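Local coordinates for D-hydantoinase (Ralstonia pickettii, PDB 1NFG), which probably catalyses, with two zinc ions in each subunit, the stereospecific hydrolysis of the cyclic amide bond of D-hydantoin derivatives, at residues A[70-82]-A[403-415]. Numbering follows the deposited sequence.
Sequences ADTFATATVAAAC and QTAMHNAMDYSSY
Asp71 OD2 is held by two donors: Asn408 ND2, 2.7 Å away, and His314 NE2 from outside the two segments. The other carboxylate oxygen, OD1, accepts a hydrogen bond from Ala409 N at 2.7 Å, with an N-H...O angle of 163°. This is a worked example of a carboxylate clasping a loop by two successive residues. Asn408 ND2 and Ala409 N both arrive on the syn sides of their oxygens, somewhat tilted from the carboxylate plane, while the planes of carboxylate and amide stand 58° apart. On the Asn408 side, CG lies between the backbone N and the carbonyl carbon (chi1 77°), which turns the amide toward Asp71, where ND2 meets the carboxylate; Asn408 OD1 accepts from Gln403 NE2 at 2.9 Å. Gln403 NE2 also donates to Met410 O, tying two parts of the loop together; with a bond at both ND2 and OD1, the Asn408 amide is held against rotation.

Beside this polar centre, Ala70 CB rests on the sulfur of Met410, and Thr75 CG2 faces the methyl of Ala409. One turn further along the helix, Ala79 CB packs on Asn408 CB at 3.7 Å. At the far end Cys82 SG sits over one face of the His407 ring, 3.6 Å from its centroid, a sulfur-aromatic contact. Thr72, the residue after Asp71, is the N-cap of the helix and forms a capping box with Thr75.

In this amidohydrolase TIM-barrel enzyme, the contact joins helix 73-82, which follows the hairpin 63-68, to the loop between strands 390-400 and 419-429. Asp71 lies about 9 Å, side chain to side chain, from the zinc ligand His59; Val78 and Cys82 also touch Tyr440 of strand 439-440, and Phe73 reaches helix 100-111.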
# COMPACT_ATOMS: atom_id res chain seq x y z
N ALA A 70 -22.50 -4.80 -36.67
CA ALA A 70 -23.21 -5.96 -37.19
C ALA A 70 -24.55 -6.17 -36.50
O ALA A 70 -25.55 -6.48 -37.15
CB ALA A 70 -22.34 -7.20 -37.04
N ASP A 71 -24.58 -6.00 -35.18
CA ASP A 71 -25.81 -6.17 -34.42
C ASP A 71 -26.61 -4.89 -34.36
O ASP A 71 -26.07 -3.80 -34.46
CB ASP A 71 -25.53 -6.62 -32.98
CG ASP A 71 -25.50 -8.12 -32.82
OD1 ASP A 71 -26.22 -8.82 -33.57
OD2 ASP A 71 -24.77 -8.61 -31.94
N THR A 72 -27.92 -5.05 -34.20
CA THR A 72 -28.84 -3.94 -34.07
C THR A 72 -29.52 -4.15 -32.74
O THR A 72 -29.31 -5.17 -32.09
CB THR A 72 -29.91 -3.95 -35.18
OG1 THR A 72 -30.65 -5.17 -35.12
CG2 THR A 72 -29.27 -3.80 -36.55
N PHE A 73 -30.35 -3.20 -32.32
CA PHE A 73 -31.05 -3.34 -31.06
C PHE A 73 -31.89 -4.62 -31.06
O PHE A 73 -32.10 -5.23 -30.02
CB PHE A 73 -31.94 -2.12 -30.85
CG PHE A 73 -31.77 -1.48 -29.51
CD1 PHE A 73 -32.35 -2.05 -28.38
CD2 PHE A 73 -31.03 -0.31 -29.37
CE1 PHE A 73 -32.20 -1.45 -27.12
CE2 PHE A 73 -30.88 0.30 -28.13
CZ PHE A 73 -31.46 -0.27 -27.01
N ALA A 74 -32.35 -5.03 -32.24
CA ALA A 74 -33.18 -6.23 -32.38
C ALA A 74 -32.38 -7.52 -32.33
O ALA A 74 -32.73 -8.44 -31.59
CB ALA A 74 -33.96 -6.16 -33.67
N THR A 75 -31.31 -7.62 -33.11
CA THR A 75 -30.49 -8.82 -33.14
C THR A 75 -29.78 -9.08 -31.81
O THR A 75 -29.59 -10.23 -31.42
CB THR A 75 -29.41 -8.76 -34.23
OG1 THR A 75 -28.65 -7.55 -34.09
CG2 THR A 75 -30.03 -8.81 -35.61
N ALA A 76 -29.39 -8.02 -31.13
CA ALA A 76 -28.68 -8.17 -29.86
C ALA A 76 -29.61 -8.62 -28.73
O ALA A 76 -29.31 -9.60 -28.04
CB ALA A 76 -27.99 -6.86 -29.48
N THR A 77 -30.72 -7.90 -28.55
CA THR A 77 -31.68 -8.25 -27.49
C THR A 77 -32.18 -9.68 -27.63
O THR A 77 -32.50 -10.32 -26.63
CB THR A 77 -32.89 -7.30 -27.47
OG1 THR A 77 -33.44 -7.20 -28.79
CG2 THR A 77 -32.47 -5.91 -26.98
N VAL A 78 -32.27 -10.18 -28.85
CA VAL A 78 -32.72 -11.55 -29.02
C VAL A 78 -31.65 -12.48 -28.47
O VAL A 78 -31.96 -13.45 -27.78
CB VAL A 78 -33.00 -11.88 -30.52
CG1 VAL A 78 -33.17 -13.39 -30.72
CG2 VAL A 78 -34.27 -11.17 -30.97
N ALA A 79 -30.39 -12.18 -28.78
CA ALA A 79 -29.28 -12.98 -28.30
C ALA A 79 -29.24 -12.89 -26.77
O ALA A 79 -29.01 -13.89 -26.07
CB ALA A 79 -27.97 -12.48 -28.89
N ALA A 80 -29.47 -11.69 -26.25
CA ALA A 80 -29.47 -11.48 -24.82
C ALA A 80 -30.47 -12.43 -24.15
O ALA A 80 -30.15 -13.10 -23.17
CB ALA A 80 -29.82 -10.03 -24.50
N ALA A 81 -31.68 -12.47 -24.69
CA ALA A 81 -32.73 -13.32 -24.14
C ALA A 81 -32.32 -14.78 -24.16
O ALA A 81 -32.48 -15.49 -23.17
CB ALA A 81 -34.02 -13.15 -24.94
N CYS A 82 -31.78 -15.23 -25.29
CA CYS A 82 -31.35 -16.61 -25.41
C CYS A 82 -30.22 -16.91 -24.44
O CYS A 82 -29.90 -18.07 -24.19
CB CYS A 82 -30.90 -16.90 -26.84
SG CYS A 82 -32.26 -16.92 -28.05
N GLN A 403 -20.41 -20.14 -32.33
CA GLN A 403 -21.12 -19.01 -32.90
C GLN A 403 -22.29 -19.47 -33.76
O GLN A 403 -23.30 -18.78 -33.86
CB GLN A 403 -20.17 -18.15 -33.72
CG GLN A 403 -20.79 -16.88 -34.27
CD GLN A 403 -21.47 -16.06 -33.19
OE1 GLN A 403 -21.26 -16.29 -31.99
NE2 GLN A 403 -22.27 -15.08 -33.60
N THR A 404 -22.14 -20.63 -34.39
CA THR A 404 -23.19 -21.18 -35.24
C THR A 404 -24.46 -21.45 -34.44
O THR A 404 -25.54 -21.55 -35.00
CB THR A 404 -22.76 -22.49 -35.92
OG1 THR A 404 -22.44 -23.47 -34.93
CG2 THR A 404 -21.56 -22.26 -36.82
N ALA A 405 -24.31 -21.56 -33.12
CA ALA A 405 -25.44 -21.82 -32.25
C ALA A 405 -25.90 -20.58 -31.50
O ALA A 405 -26.89 -20.61 -30.78
CB ALA A 405 -25.09 -22.94 -31.27
N MET A 406 -25.17 -19.48 -31.65
CA MET A 406 -25.55 -18.25 -30.97
C MET A 406 -26.70 -17.58 -31.73
O MET A 406 -27.06 -18.02 -32.82
CB MET A 406 -24.34 -17.32 -30.84
CG MET A 406 -23.26 -17.90 -29.94
SD MET A 406 -23.91 -18.46 -28.34
CE MET A 406 -23.87 -16.98 -27.44
N HIS A 407 -27.26 -16.52 -31.17
CA HIS A 407 -28.42 -15.89 -31.81
C HIS A 407 -28.33 -14.41 -32.22
O HIS A 407 -29.36 -13.74 -32.31
CB HIS A 407 -29.64 -16.10 -30.91
CG HIS A 407 -29.84 -17.52 -30.49
ND1 HIS A 407 -29.02 -18.14 -29.57
CD2 HIS A 407 -30.71 -18.46 -30.92
CE1 HIS A 407 -29.39 -19.41 -29.45
NE2 HIS A 407 -30.41 -19.63 -30.25
N ASN A 408 -27.13 -13.91 -32.48
CA ASN A 408 -26.99 -12.52 -32.89
C ASN A 408 -26.51 -12.45 -34.35
O ASN A 408 -26.49 -13.47 -35.04
CB ASN A 408 -26.04 -11.77 -31.95
CG ASN A 408 -24.58 -12.08 -32.21
OD1 ASN A 408 -24.22 -13.21 -32.56
ND2 ASN A 408 -23.72 -11.08 -32.03
N ALA A 409 -26.12 -11.27 -34.81
CA ALA A 409 -25.68 -11.11 -36.19
C ALA A 409 -24.17 -11.13 -36.43
O ALA A 409 -23.71 -10.74 -37.51
CB ALA A 409 -26.28 -9.83 -36.76
N MET A 410 -23.39 -11.59 -35.45
CA MET A 410 -21.93 -11.63 -35.58
C MET A 410 -21.39 -12.85 -36.31
O MET A 410 -22.06 -13.88 -36.41
CB MET A 410 -21.28 -11.53 -34.21
CG MET A 410 -21.18 -10.11 -33.70
SD MET A 410 -20.13 -9.11 -34.76
CE MET A 410 -18.51 -9.58 -34.17
N ASP A 411 -20.15 -12.74 -36.80
CA ASP A 411 -19.52 -13.85 -37.51
C ASP A 411 -18.54 -14.65 -36.65
O ASP A 411 -17.80 -15.49 -37.16
CB ASP A 411 -18.82 -13.34 -38.78
CG ASP A 411 -17.78 -12.27 -38.49
OD1 ASP A 411 -17.99 -11.45 -37.57
OD2 ASP A 411 -16.76 -12.23 -39.22
N TYR A 412 -18.55 -14.40 -35.34
CA TYR A 412 -17.69 -15.13 -34.41
C TYR A 412 -18.09 -14.89 -32.96
O TYR A 412 -18.83 -13.95 -32.66
CB TYR A 412 -16.21 -14.77 -34.60
CG TYR A 412 -15.77 -13.47 -33.96
CD1 TYR A 412 -15.95 -12.25 -34.61
CD2 TYR A 412 -15.19 -13.46 -32.69
CE1 TYR A 412 -15.54 -11.05 -34.02
CE2 TYR A 412 -14.78 -12.27 -32.09
CZ TYR A 412 -14.96 -11.07 -32.75
OH TYR A 412 -14.57 -9.89 -32.16
N SER A 413 -17.59 -15.75 -32.08
CA SER A 413 -17.85 -15.63 -30.64
C SER A 413 -16.51 -15.49 -29.92
O SER A 413 -15.51 -16.10 -30.31
CB SER A 413 -18.57 -16.86 -30.11
OG SER A 413 -18.67 -16.80 -28.70
N SER A 414 -16.49 -14.67 -28.87
CA SER A 414 -15.27 -14.45 -28.10
C SER A 414 -14.95 -15.69 -27.29
O SER A 414 -13.82 -15.87 -26.81
CB SER A 414 -15.45 -13.27 -27.16
OG SER A 414 -15.87 -12.11 -27.86
N TYR A 415 -15.94 -16.56 -27.14
CA TYR A 415 -15.80 -17.78 -26.36
C TYR A 415 -15.98 -19.02 -27.21
O TYR A 415 -16.42 -20.07 -26.73
CB TYR A 415 -16.81 -17.75 -25.22
CG TYR A 415 -16.74 -16.45 -24.46
CD1 TYR A 415 -15.71 -16.20 -23.55
CD2 TYR A 415 -17.64 -15.41 -24.73
CE1 TYR A 415 -15.58 -14.96 -22.93
CE2 TYR A 415 -17.51 -14.17 -24.11
CZ TYR A 415 -16.48 -13.95 -23.21
OH TYR A 415 -16.35 -12.72 -22.60